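Local coordinates for protein putative succinylglutamate desuccinylase / aspartoacylase (Shewanella amazonensis, PDB 3FMC) that is probably a zinc-dependent hydrolase of the succinylglutamate desuccinylase / aspartoacylase family, related in fold to zinc carboxypeptidases, at residues 44-49 and 170-175; 181-186 and 199-204; 190-195 and 280-285; 194-199 and 239-244; 288-293 and 360-365. All blocks are in the same frame, centred on the assembly; numbering follows the deposited sequence.

Interaction 1 of 5, residues 44-49 and 170-175; sequences GAEVQG and DLHTGP
Glu46 and His172 come together where the zinc centre of an M14-type carboxypeptidase fold would be expected. With His43, three residues before the glutamate, they match the His-x-x-Glu plus distant His pattern of that family, and their donor atoms face one vacant point, consistent with an unoccupied metal site. The turn centred on Glu46, an inverse gamma turn just ahead of helix 48-60, sets its carboxylate against strand 167-174 at His172 and Thr173. Beyond CG the glutamate chain is extended (chi2 -178°), which carries CD out towards the strand. OE1 accepts from the backbone Thr173 N at 3.1 Å, in a nearly straight bond of 171° that arrives from above the carboxylate plane. The same oxygen takes a weak bond from His172 ND1 at 3.1 Å, and a further weak one from His43 ND1. OE2 lies 3.0 Å from Thr173 O, a close approach rather than an assigned hydrogen bond; it also has a long, weak ion pair with Arg91. His172 is fixed from its other nitrogen, NE2 giving 2.7 Å to Asp170 OD2 with that oxygen in the ring plane, while Asp170 OD1 is bonded to Gln39. A water bridges the two backbones, donating to Glu46 O at 2.6 Å and Leu171 O at 2.7 Å. Thr173 OG1 packs 3.2 Å from Glu46 CG, and it gives its hydrogen to Gly174 O, meeting a lone pair in the carbonyl plane at 2.9 Å.

Interaction 2 of 5, residues 181-186 and 199-204; sequences LYCPEY and TLLIPN
The ring of Tyr182 is lapped by two side chains of the segment 199-204. At its edge, in the ring plane, sits Ile202 CG2, 3.7 Å from Tyr182 CD2; the two side chains cross at about a right angle. Leu200 runs beside Tyr182 in the same direction and brings CD1 to 3.3 Å from CE2, approaching the ring obliquely. Tyr182 CG lies anti to the carbonyl carbon (chi1 -66°), and Leu200 CG does the same, which helps the two side chains run alongside. Next to them, Tyr182 OH and Leu200 CD1 both touch Tyr290 CE2. Underneath is a parallel ladder between strands 176-184 and 198-202, part of the central mixed sheet of this carboxypeptidase-like catalytic domain; the pairs are Leu181 with Thr199, Tyr182 with Leu200, Cys183 with Leu201 and Pro184 with Ile202. Leu200 N donates to Leu181 O at 2.6 Å, and Cys183 N to Leu200 O at 2.9 Å. The ladder continues with Ile202 N to Cys183 O and finishes with Glu185 N to Ile202 O, where the first strand gives way to a 3-10 turn. On the sheet face carrying Leu181 and Cys183, Thr199 wedges between them: its OG1 is 3.6 Å from Leu181 CD2, and its CG2 is 3.6 Å from Cys183 CB. Strand 237-243 flanks the first strand on its far side, and strand 283-286 flanks the second. At the outer end, a water donates 2.7 Å to Glu185 OE2 and 2.6 Å to Leu201 O.

Interaction 3 of 5, residues 190-195 and 280-285; sequences AAQYFS and MKRYGC
Arg282 reaches from just before strand 283-286 into the loop 190-195 and takes hold of the carbonyl oxygen of Phe194, with two other carbonyls close by. CB points towards the loop, and from CG the chain stays extended as far as NE (chi2 175°, chi3 176°). CD passes 3.2 Å from Ala191 O. NE then donates to Phe194 O at 3.0 Å; Ala191 O is also near, but its angle is too poor for a bond. CZ is the middle of a sandwich: Gln192 O stands 3.4 Å above the centre of the guanidinium plane, and CG of selenomethionine Met280 covers the centre of the opposite face at 3.5 Å. At the tip, Arg282 NH2 makes the second bond, 2.8 Å to Phe194 O. A single oxygen is thus gripped side-on, close to the guanidinium plane. NH2 has another partner in Lys278 O. NH1 also holds, weakly, a water that donates 2.8 Å to Gln192 OE1. An alanine here would probably leave Phe194 O without its two guanidinium donors and Lys278 O without one, freeing the loop to shift against Met280. Met280 adds a contact of its own, SE lying 3.7 Å from Ser195 CA. The two-nitrogen grip joins the loop between strands 176-184 and 198-202 to strand 283-286. That strand runs between 198-202, parallel, and 366-367, antiparallel, while Tyr193 and Phe194 of the loop stack on His267 and on Tyr264 of helix 251-267.

Interaction 4 of 5, residues 194-199 and 239-244; sequences FSIPYT and LTLELG
The carbonyl O of Phe194, the residue whose ring meets Leu239 and Leu241, is held by the guanidinium of Arg282. With its backbone oxygen tied down on that side, Phe194 turns its ring the other way, and the contact itself is wholly apolar. CG stands anti to the carbonyl carbon (chi1 -62°), which directs CG towards strand 237-243. One side of the ring's rim, CD1, meets Leu241 CD2 at 3.9 Å, the two side chains crossing at about a right angle. On the other side CE2 comes within 4.0 Å of Leu239 CD1; both methyls approach the ring obliquely. Ile196 follows two residues on and works through its tip alone: CD1 sits 3.9 Å from Leu241 CG and 4.1 Å from Leu243 CD2. Leu241 is therefore shared, taking Phe194 and Ile196 together. This is the hydrophobic core under one face of the central sheet in the catalytic domain, joining the loop that leads into strand 198-202 to strand 237-243. Strand 176-184 lies between those two strands in the sheet. Helix 251-267 closes the layer, with Ile261 against Phe194 and Leu241, and Tyr264 against Leu239.

Interaction 5 of 5, residues 288-293 and 360-365; sequences KNYRKF and KVMTKV
Tyr290 to Lys292 and Lys360 to Met362 form an antiparallel strand pair, joining strand 290-294 to strand 357-363. Arg291 and Val361 make its hydrogen-bonded pair, Arg291 N to Val361 O at 2.9 Å and Val361 N to Arg291 O at 2.8 Å. Beside Tyr290, Asn289 O accepts twice, from Thr363 N and from Thr363 OG1 at 2.6 Å, the hydroxyl meeting a lone pair in the carbonyl plane. Tyr290 CG lies anti to the backbone N (chi1 -169°), and the ring crosses Lys360 at about a right angle: OH is 3.5 Å from Lys360 CB, and CD1 is 3.7 Å from CG of selenomethionine Met362. An alanine in place of Tyr290 would probably open a gap beside Lys360 and Met362 and leave Leu200 and Tyr182 without their ring neighbour. Lys292 and Lys360 run side by side, their NZ atoms 5.1 Å apart, a mild repulsion if both are charged. On the sheet face of Arg291 and Val361, Trp146 of a neighbouring subunit forms a cation-pi contact with the arginine. Strand 341-346 pairs with the other edge of 357-363, and Tyr290 and Met362 rest against strands 176-184 and 198-202.

Overall arrangement
Interactions 1, 2 and 4 are buried in the catalytic domain; interactions 3 and 5 are only partly buried. Interaction 1 is polar, its carboxylate and imidazole lying at the possible metal site, and it meets interaction 4 through backbone bonds between strands 167-174 and 237-243, where the chemistry turns purely apolar. Interaction 2 supplies regular parallel pairing and shares Thr199 with interaction 4. Interaction 3 uses the same loop as interaction 4, sharing Phe194 and Ser195, but grips one carbonyl oxygen with an arginine. Interaction 5 is antiparallel, borders another subunit, and touches interaction 2 where Tyr290 and Met362 pack on Leu200.

Interaction 1 of 5, residues 44-49 and 170-175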
# COMPACT_ATOMS: atom_id res chain seq x y z
N GLY C 44 9.43 9.45 6.55
CA GLY C 44 8.17 10.23 6.57
C GLY C 44 7.31 10.20 7.83
O GLY C 44 6.66 11.18 8.18
N ALA C 45 7.21 9.05 8.49
CA ALA C 45 6.41 8.90 9.72
C ALA C 45 7.08 9.51 10.94
O ALA C 45 6.42 9.70 11.95
CB ALA C 45 6.14 7.44 10.03
N GLU C 46 8.36 9.85 10.82
CA GLU C 46 9.18 10.27 11.98
C GLU C 46 9.14 11.77 12.15
O GLU C 46 10.16 12.43 12.11
CB GLU C 46 10.60 9.68 11.82
CG GLU C 46 10.58 8.12 11.73
CD GLU C 46 11.91 7.48 11.61
OE1 GLU C 46 12.95 8.22 11.68
OE2 GLU C 46 11.95 6.21 11.47
N VAL C 47 7.93 12.26 12.38
CA VAL C 47 7.64 13.69 12.33
C VAL C 47 8.09 14.49 13.56
O VAL C 47 8.20 15.68 13.47
CB VAL C 47 6.15 13.95 11.98
CG1 VAL C 47 5.82 13.43 10.53
CG2 VAL C 47 5.17 13.36 13.02
N GLN C 48 8.37 13.83 14.69
CA GLN C 48 8.75 14.59 15.88
C GLN C 48 10.00 15.45 15.68
O GLN C 48 10.17 16.50 16.32
CB GLN C 48 8.89 13.63 17.07
CG GLN C 48 9.39 14.30 18.39
CD GLN C 48 8.37 15.11 19.10
OE1 GLN C 48 7.38 15.58 18.52
NE2 GLN C 48 8.60 15.31 20.38
N GLY C 49 10.90 15.02 14.80
CA GLY C 49 12.09 15.79 14.49
C GLY C 49 11.82 17.21 14.00
O GLY C 49 12.63 18.10 14.21
N ASP C 170 21.32 14.07 12.64
CA ASP C 170 20.19 13.49 11.86
C ASP C 170 19.12 13.11 12.87
O ASP C 170 19.34 12.26 13.72
CB ASP C 170 20.69 12.29 11.05
CG ASP C 170 19.72 11.87 9.92
OD1 ASP C 170 18.73 12.59 9.70
OD2 ASP C 170 19.95 10.80 9.30
N LEU C 171 17.99 13.77 12.79
CA LEU C 171 16.90 13.54 13.72
C LEU C 171 15.89 12.53 13.18
O LEU C 171 15.19 12.78 12.15
CB LEU C 171 16.20 14.83 14.09
CG LEU C 171 17.10 16.00 14.53
CD1 LEU C 171 16.21 17.17 14.90
CD2 LEU C 171 18.02 15.61 15.68
N HIS C 172 15.77 11.44 13.94
CA HIS C 172 14.87 10.34 13.65
C HIS C 172 13.97 10.04 14.85
O HIS C 172 14.04 10.68 15.89
CB HIS C 172 15.70 9.09 13.29
CG HIS C 172 16.39 9.15 11.94
ND1 HIS C 172 15.97 8.43 10.84
CD2 HIS C 172 17.48 9.85 11.53
CE1 HIS C 172 16.76 8.68 9.81
NE2 HIS C 172 17.69 9.54 10.20
N THR C 173 13.10 9.06 14.66
CA THR C 173 12.34 8.44 15.73
C THR C 173 12.33 6.93 15.45
O THR C 173 12.60 6.49 14.34
CB THR C 173 10.87 8.91 15.87
OG1 THR C 173 10.01 8.26 14.92
CG2 THR C 173 10.70 10.44 15.78
N GLY C 174 12.00 6.17 16.50
CA GLY C 174 11.73 4.75 16.37
C GLY C 174 10.23 4.59 16.15
O GLY C 174 9.53 5.57 15.90
N PRO C 175 9.74 3.35 16.14
CA PRO C 175 8.30 3.07 15.95
C PRO C 175 7.59 3.35 17.28
O PRO C 175 7.07 4.44 17.43
CB PRO C 175 8.28 1.61 15.49
CG PRO C 175 9.53 1.00 16.08
CD PRO C 175 10.57 2.11 16.08
O HOH W 1 12.56 13.34 12.39

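Interaction 2 of 5, residues 181-186 and 199-204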
# COMPACT_ATOMS: atom_id res chain seq x y z
N LEU C 181 20.34 7.13 21.02
CA LEU C 181 21.34 7.81 20.21
C LEU C 181 22.33 6.87 19.59
O LEU C 181 22.78 5.91 20.24
CB LEU C 181 22.12 8.75 21.12
CG LEU C 181 23.31 9.59 20.63
CD1 LEU C 181 22.91 10.71 19.64
CD2 LEU C 181 24.11 10.22 21.84
N TYR C 182 22.61 7.12 18.32
CA TYR C 182 23.72 6.48 17.63
C TYR C 182 24.90 7.48 17.65
O TYR C 182 24.78 8.68 17.23
CB TYR C 182 23.40 6.06 16.22
CG TYR C 182 22.37 4.96 16.09
CD1 TYR C 182 21.01 5.22 16.14
CD2 TYR C 182 22.77 3.65 15.88
CE1 TYR C 182 20.07 4.21 16.00
CE2 TYR C 182 21.88 2.66 15.78
CZ TYR C 182 20.53 2.91 15.82
OH TYR C 182 19.66 1.85 15.66
N CYS C 183 26.02 6.96 18.11
CA CYS C 183 27.23 7.75 18.34
C CYS C 183 28.42 6.91 17.89
O CYS C 183 28.55 5.76 18.32
CB CYS C 183 27.35 8.06 19.82
SG CYS C 183 28.74 9.20 20.20
N PRO C 184 29.29 7.47 17.04
CA PRO C 184 30.48 6.75 16.59
C PRO C 184 31.44 6.56 17.74
O PRO C 184 31.53 7.42 18.63
CB PRO C 184 31.12 7.67 15.57
CG PRO C 184 30.17 8.84 15.41
CD PRO C 184 29.16 8.81 16.45
N GLU C 185 32.14 5.44 17.72
CA GLU C 185 33.08 5.11 18.80
C GLU C 185 34.11 6.19 19.04
O GLU C 185 34.51 6.39 20.17
CB GLU C 185 33.77 3.77 18.51
CG GLU C 185 32.86 2.58 18.56
CD GLU C 185 33.58 1.30 18.27
OE1 GLU C 185 34.76 1.18 18.70
OE2 GLU C 185 33.00 0.43 17.60
N TYR C 186 34.53 6.92 18.00
CA TYR C 186 35.54 7.98 18.15
C TYR C 186 35.05 9.23 18.95
O TYR C 186 35.88 10.07 19.34
CB TYR C 186 36.13 8.42 16.79
CG TYR C 186 35.17 9.21 15.94
CD1 TYR C 186 35.03 10.59 16.11
CD2 TYR C 186 34.39 8.58 14.96
CE1 TYR C 186 34.12 11.31 15.36
CE2 TYR C 186 33.51 9.32 14.17
CZ TYR C 186 33.37 10.68 14.37
OH TYR C 186 32.50 11.43 13.62
N THR C 199 22.59 4.88 24.41
CA THR C 199 23.41 5.17 23.25
C THR C 199 24.02 3.89 22.63
O THR C 199 24.55 3.04 23.34
CB THR C 199 24.56 6.16 23.60
OG1 THR C 199 24.02 7.43 24.18
CG2 THR C 199 25.43 6.42 22.37
N LEU C 200 23.94 3.80 21.31
CA LEU C 200 24.58 2.74 20.53
C LEU C 200 25.88 3.32 19.98
O LEU C 200 25.86 4.33 19.27
CB LEU C 200 23.69 2.30 19.35
CG LEU C 200 22.43 1.54 19.78
CD1 LEU C 200 21.32 1.52 18.79
CD2 LEU C 200 22.84 0.12 20.21
N LEU C 201 27.00 2.72 20.37
CA LEU C 201 28.33 3.10 19.88
C LEU C 201 28.61 2.31 18.61
O LEU C 201 28.62 1.06 18.60
CB LEU C 201 29.39 2.86 20.96
CG LEU C 201 29.24 3.65 22.27
CD1 LEU C 201 30.21 3.16 23.34
CD2 LEU C 201 29.41 5.15 22.02
N ILE C 202 28.85 3.04 17.52
CA ILE C 202 28.93 2.44 16.19
C ILE C 202 30.32 2.56 15.57
O ILE C 202 31.03 3.55 15.79
CB ILE C 202 27.76 2.97 15.25
CG1 ILE C 202 27.99 4.41 14.78
CG2 ILE C 202 26.37 2.84 15.93
CD1 ILE C 202 26.93 4.83 13.73
N PRO C 203 30.72 1.54 14.79
CA PRO C 203 32.05 1.48 14.23
C PRO C 203 32.23 2.21 12.92
O PRO C 203 31.27 2.76 12.36
CB PRO C 203 32.24 -0.01 13.99
CG PRO C 203 30.87 -0.49 13.62
CD PRO C 203 29.92 0.35 14.44
N ASN C 204 33.47 2.22 12.44
CA ASN C 204 33.78 2.81 11.14
C ASN C 204 33.35 1.85 10.00
O ASN C 204 34.15 1.09 9.45
CB ASN C 204 35.27 3.12 11.02
CG ASN C 204 35.59 3.99 9.83
OD1 ASN C 204 34.69 4.40 9.09
ND2 ASN C 204 36.88 4.24 9.60
O HOH W 2 30.44 -0.52 17.62

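Interaction 3 of 5, residues 190-195 and 280-285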
# COMPACT_ATOMS: atom_id res chain seq x y z
N ALA C 190 30.25 12.45 23.27
CA ALA C 190 29.09 13.24 22.87
C ALA C 190 27.84 12.87 23.64
O ALA C 190 26.98 13.72 23.89
CB ALA C 190 28.85 13.13 21.32
N ALA C 191 27.69 11.58 23.97
CA ALA C 191 26.51 11.10 24.67
C ALA C 191 26.31 11.78 26.02
O ALA C 191 25.20 11.92 26.46
CB ALA C 191 26.57 9.55 24.82
N GLN C 192 27.40 12.23 26.64
CA GLN C 192 27.33 12.91 27.94
C GLN C 192 26.62 14.26 27.89
O GLN C 192 26.20 14.73 28.94
CB GLN C 192 28.74 13.10 28.53
CG GLN C 192 29.52 11.82 28.78
CD GLN C 192 28.87 10.93 29.83
OE1 GLN C 192 28.42 11.38 30.87
NE2 GLN C 192 28.83 9.63 29.54
N TYR C 193 26.43 14.84 26.70
CA TYR C 193 25.84 16.19 26.56
C TYR C 193 24.38 16.20 26.19
O TYR C 193 23.63 17.10 26.62
CB TYR C 193 26.70 17.02 25.59
CG TYR C 193 28.11 17.10 26.08
CD1 TYR C 193 28.48 17.98 27.11
CD2 TYR C 193 29.07 16.26 25.60
CE1 TYR C 193 29.77 18.00 27.61
CE2 TYR C 193 30.36 16.28 26.08
CZ TYR C 193 30.71 17.16 27.08
OH TYR C 193 32.02 17.14 27.52
N PHE C 194 23.94 15.21 25.41
CA PHE C 194 22.54 15.11 25.06
C PHE C 194 21.73 14.56 26.26
O PHE C 194 22.32 14.08 27.23
CB PHE C 194 22.35 14.22 23.81
CG PHE C 194 23.03 14.76 22.57
CD1 PHE C 194 22.38 15.67 21.75
CD2 PHE C 194 24.31 14.37 22.24
CE1 PHE C 194 23.02 16.18 20.62
CE2 PHE C 194 24.93 14.86 21.09
CZ PHE C 194 24.28 15.75 20.29
N SER C 195 20.41 14.68 26.17
CA SER C 195 19.45 14.20 27.17
C SER C 195 18.82 12.86 26.69
O SER C 195 17.59 12.72 26.58
CB SER C 195 18.37 15.26 27.37
OG SER C 195 18.98 16.47 27.82
N MSE C 280 21.49 12.91 34.54
CA MSE C 280 20.72 11.68 34.31
C MSE C 280 21.71 10.56 34.07
O MSE C 280 22.86 10.82 33.71
CB MSE C 280 19.76 11.81 33.11
CG MSE C 280 20.45 12.17 31.81
SE MSE C 280 19.19 12.41 30.41
CE MSE C 280 18.89 10.60 30.03
N LYS C 281 21.29 9.32 34.31
CA LYS C 281 22.19 8.17 34.06
C LYS C 281 22.16 7.95 32.55
O LYS C 281 21.11 8.13 31.92
CB LYS C 281 21.71 6.90 34.75
CG LYS C 281 21.87 6.89 36.26
CD LYS C 281 23.27 6.51 36.68
CE LYS C 281 23.28 6.14 38.16
NZ LYS C 281 22.52 7.15 38.97
N ARG C 282 23.33 7.65 32.01
CA ARG C 282 23.50 7.45 30.58
C ARG C 282 24.16 6.14 30.35
O ARG C 282 25.29 5.88 30.82
CB ARG C 282 24.30 8.59 29.97
CG ARG C 282 23.50 9.89 29.91
CD ARG C 282 24.39 11.05 29.38
NE ARG C 282 23.61 12.27 29.22
CZ ARG C 282 23.47 13.21 30.17
NH1 ARG C 282 24.07 13.06 31.34
NH2 ARG C 282 22.71 14.27 29.97
N TYR C 283 23.50 5.31 29.53
CA TYR C 283 24.00 3.98 29.26
C TYR C 283 24.32 3.79 27.80
O TYR C 283 23.81 4.53 26.95
CB TYR C 283 22.96 2.94 29.67
CG TYR C 283 22.63 3.01 31.14
CD1 TYR C 283 23.41 2.35 32.09
CD2 TYR C 283 21.58 3.75 31.56
CE1 TYR C 283 23.11 2.45 33.44
CE2 TYR C 283 21.27 3.84 32.89
CZ TYR C 283 22.03 3.18 33.81
OH TYR C 283 21.68 3.37 35.13
N GLY C 284 25.15 2.80 27.51
CA GLY C 284 25.52 2.49 26.13
C GLY C 284 25.74 1.01 25.91
O GLY C 284 25.67 0.21 26.85
N CYS C 285 25.87 0.66 24.64
CA CYS C 285 26.28 -0.68 24.24
C CYS C 285 26.88 -0.55 22.86
O CYS C 285 26.59 0.42 22.14
CB CYS C 285 25.16 -1.71 24.35
SG CYS C 285 24.12 -1.95 22.94
O HOH W 3 26.26 10.76 32.47

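Interaction 4 of 5, residues 194-199 and 239-244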
# COMPACT_ATOMS: atom_id res chain seq x y z
N PHE C 194 23.94 15.21 25.41
CA PHE C 194 22.54 15.11 25.06
C PHE C 194 21.73 14.56 26.26
O PHE C 194 22.32 14.08 27.23
CB PHE C 194 22.35 14.22 23.81
CG PHE C 194 23.03 14.76 22.57
CD1 PHE C 194 22.38 15.67 21.75
CD2 PHE C 194 24.31 14.37 22.24
CE1 PHE C 194 23.02 16.18 20.62
CE2 PHE C 194 24.93 14.86 21.09
CZ PHE C 194 24.28 15.75 20.29
N SER C 195 20.41 14.68 26.17
CA SER C 195 19.45 14.20 27.17
C SER C 195 18.82 12.86 26.69
O SER C 195 17.59 12.72 26.58
CB SER C 195 18.37 15.26 27.37
OG SER C 195 18.98 16.47 27.82
N ILE C 196 19.72 11.91 26.44
CA ILE C 196 19.34 10.62 25.89
C ILE C 196 19.91 9.49 26.76
O ILE C 196 21.13 9.31 26.84
CB ILE C 196 19.81 10.53 24.42
CG1 ILE C 196 19.15 11.67 23.61
CG2 ILE C 196 19.40 9.15 23.84
CD1 ILE C 196 19.57 11.83 22.15
N PRO C 197 19.01 8.69 27.35
CA PRO C 197 19.43 7.64 28.30
C PRO C 197 20.20 6.47 27.70
O PRO C 197 20.98 5.85 28.39
CB PRO C 197 18.09 7.21 28.93
CG PRO C 197 17.05 7.47 27.90
CD PRO C 197 17.55 8.72 27.16
N TYR C 198 20.01 6.16 26.41
CA TYR C 198 20.62 4.98 25.79
C TYR C 198 21.33 5.29 24.50
O TYR C 198 20.75 5.88 23.58
CB TYR C 198 19.54 3.90 25.59
CG TYR C 198 19.01 3.37 26.92
CD1 TYR C 198 19.79 2.51 27.69
CD2 TYR C 198 17.81 3.80 27.45
CE1 TYR C 198 19.37 2.07 28.93
CE2 TYR C 198 17.37 3.32 28.69
CZ TYR C 198 18.17 2.47 29.41
OH TYR C 198 17.78 1.96 30.65
N THR C 199 22.59 4.88 24.41
CA THR C 199 23.41 5.17 23.25
C THR C 199 24.02 3.89 22.63
O THR C 199 24.55 3.04 23.34
CB THR C 199 24.56 6.16 23.60
OG1 THR C 199 24.02 7.43 24.18
CG2 THR C 199 25.43 6.42 22.37
N LEU C 239 26.00 12.35 14.40
CA LEU C 239 25.20 11.62 15.39
C LEU C 239 23.77 11.50 14.90
O LEU C 239 23.26 12.41 14.22
CB LEU C 239 25.22 12.44 16.68
CG LEU C 239 26.66 12.69 17.18
CD1 LEU C 239 26.80 14.08 17.65
CD2 LEU C 239 27.01 11.67 18.23
N THR C 240 23.09 10.41 15.28
CA THR C 240 21.70 10.20 14.89
C THR C 240 20.89 10.09 16.16
O THR C 240 21.13 9.22 16.97
CB THR C 240 21.56 8.95 13.99
OG1 THR C 240 22.43 9.09 12.86
CG2 THR C 240 20.13 8.72 13.53
N LEU C 241 19.95 10.99 16.32
CA LEU C 241 19.10 11.03 17.48
C LEU C 241 17.75 10.41 17.13
O LEU C 241 17.11 10.84 16.20
CB LEU C 241 18.94 12.49 17.95
CG LEU C 241 20.17 13.24 18.57
CD1 LEU C 241 21.35 13.44 17.70
CD2 LEU C 241 19.63 14.59 19.20
N GLU C 242 17.35 9.38 17.89
CA GLU C 242 16.10 8.64 17.69
C GLU C 242 15.22 9.08 18.84
O GLU C 242 15.27 8.53 19.96
CB GLU C 242 16.35 7.12 17.74
CG GLU C 242 17.41 6.57 16.78
CD GLU C 242 16.88 6.32 15.35
OE1 GLU C 242 15.69 6.02 15.19
OE2 GLU C 242 17.69 6.43 14.41
N LEU C 243 14.42 10.10 18.58
CA LEU C 243 13.64 10.81 19.60
C LEU C 243 12.23 10.33 19.89
O LEU C 243 11.25 11.04 19.71
CB LEU C 243 13.68 12.30 19.25
CG LEU C 243 15.13 12.87 19.23
CD1 LEU C 243 15.17 14.31 18.83
CD2 LEU C 243 15.85 12.68 20.63
N GLY C 244 12.12 9.13 20.43
CA GLY C 244 10.82 8.61 20.82
C GLY C 244 10.11 7.92 19.68
O GLY C 244 10.74 7.36 18.78

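Interaction 5 of 5, residues 288-293 and 360-365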
# COMPACT_ATOMS: atom_id res chain seq x y z
N LYS C 288 27.06 -4.12 17.88
CA LYS C 288 26.96 -5.60 17.70
C LYS C 288 26.09 -6.27 18.77
O LYS C 288 25.57 -7.38 18.57
CB LYS C 288 28.35 -6.24 17.67
CG LYS C 288 29.03 -6.28 19.03
CD LYS C 288 30.41 -6.93 19.01
CE LYS C 288 31.01 -6.85 20.44
NZ LYS C 288 32.45 -7.24 20.56
N ASN C 289 25.92 -5.61 19.92
CA ASN C 289 25.10 -6.14 21.01
C ASN C 289 23.63 -5.66 21.02
O ASN C 289 22.87 -5.94 21.94
CB ASN C 289 25.82 -5.85 22.32
CG ASN C 289 27.10 -6.62 22.44
OD1 ASN C 289 27.18 -7.75 21.96
ND2 ASN C 289 28.13 -6.02 23.06
N TYR C 290 23.25 -4.95 19.96
CA TYR C 290 21.88 -4.47 19.74
C TYR C 290 21.19 -5.57 18.92
O TYR C 290 21.56 -5.81 17.77
CB TYR C 290 21.91 -3.12 19.01
CG TYR C 290 20.60 -2.35 18.93
CD1 TYR C 290 19.70 -2.31 19.99
CD2 TYR C 290 20.28 -1.62 17.77
CE1 TYR C 290 18.50 -1.58 19.89
CE2 TYR C 290 19.12 -0.86 17.69
CZ TYR C 290 18.24 -0.83 18.75
OH TYR C 290 17.07 -0.09 18.69
N ARG C 291 20.26 -6.26 19.55
CA ARG C 291 19.59 -7.45 19.02
C ARG C 291 18.14 -7.25 18.60
O ARG C 291 17.39 -6.51 19.24
CB ARG C 291 19.61 -8.53 20.11
CG ARG C 291 21.00 -8.77 20.74
CD ARG C 291 22.05 -9.14 19.73
NE ARG C 291 21.74 -10.36 18.97
CZ ARG C 291 21.97 -11.61 19.38
NH1 ARG C 291 22.50 -11.85 20.58
NH2 ARG C 291 21.64 -12.64 18.60
N LYS C 292 17.74 -7.97 17.56
CA LYS C 292 16.40 -7.96 17.02
C LYS C 292 15.70 -9.24 17.48
O LYS C 292 16.18 -10.36 17.25
CB LYS C 292 16.45 -7.91 15.49
CG LYS C 292 17.13 -6.68 14.92
CD LYS C 292 17.37 -6.82 13.43
CE LYS C 292 18.22 -5.74 12.87
NZ LYS C 292 18.34 -5.82 11.35
N PHE C 293 14.60 -9.06 18.16
CA PHE C 293 13.77 -10.14 18.62
C PHE C 293 12.54 -10.28 17.68
O PHE C 293 11.65 -9.40 17.64
CB PHE C 293 13.35 -9.94 20.07
CG PHE C 293 12.56 -11.11 20.61
CD1 PHE C 293 13.21 -12.22 21.10
CD2 PHE C 293 11.18 -11.12 20.56
CE1 PHE C 293 12.48 -13.33 21.57
CE2 PHE C 293 10.45 -12.23 21.02
CZ PHE C 293 11.11 -13.32 21.52
N LYS C 360 13.60 -4.37 19.34
CA LYS C 360 15.06 -4.24 19.31
C LYS C 360 15.49 -3.99 20.78
O LYS C 360 14.88 -3.18 21.50
CB LYS C 360 15.55 -3.19 18.36
CG LYS C 360 15.35 -3.57 16.89
CD LYS C 360 16.02 -2.52 16.03
CE LYS C 360 15.78 -2.74 14.63
NZ LYS C 360 16.66 -1.77 13.93
N VAL C 361 16.51 -4.73 21.19
CA VAL C 361 16.97 -4.77 22.56
C VAL C 361 18.47 -4.57 22.69
O VAL C 361 19.25 -5.25 22.03
CB VAL C 361 16.61 -6.17 23.18
CG1 VAL C 361 17.04 -6.26 24.65
CG2 VAL C 361 15.13 -6.44 23.01
N MSE C 362 18.90 -3.59 23.52
CA MSE C 362 20.33 -3.45 23.79
C MSE C 362 20.69 -4.47 24.85
O MSE C 362 19.98 -4.60 25.86
CB MSE C 362 20.67 -2.05 24.33
CG MSE C 362 20.40 -1.00 23.33
SE MSE C 362 21.03 0.75 23.98
CE MSE C 362 20.41 1.86 22.51
N THR C 363 21.74 -5.23 24.59
CA THR C 363 22.25 -6.20 25.52
C THR C 363 23.70 -5.78 25.87
O THR C 363 24.33 -4.93 25.18
CB THR C 363 22.25 -7.63 24.91
OG1 THR C 363 23.20 -7.71 23.84
CG2 THR C 363 20.84 -8.00 24.44
N LYS C 364 24.23 -6.39 26.94
CA LYS C 364 25.62 -6.09 27.38
C LYS C 364 25.79 -4.56 27.55
O LYS C 364 26.79 -3.95 27.17
CB LYS C 364 26.63 -6.70 26.43
CG LYS C 364 26.47 -8.25 26.36
CD LYS C 364 27.29 -8.80 25.21
CE LYS C 364 27.38 -10.33 25.21
NZ LYS C 364 26.10 -10.89 25.65
N VAL C 365 24.80 -4.00 28.22
CA VAL C 365 24.72 -2.56 28.46
C VAL C 365 25.60 -2.14 29.62
O VAL C 365 25.73 -2.87 30.62
CB VAL C 365 23.25 -2.17 28.71
CG1 VAL C 365 23.15 -0.71 29.16
CG2 VAL C 365 22.39 -2.45 27.43
O HOH W 4 28.08 -3.48 24.71
O HOH W 5 23.53 -10.28 22.79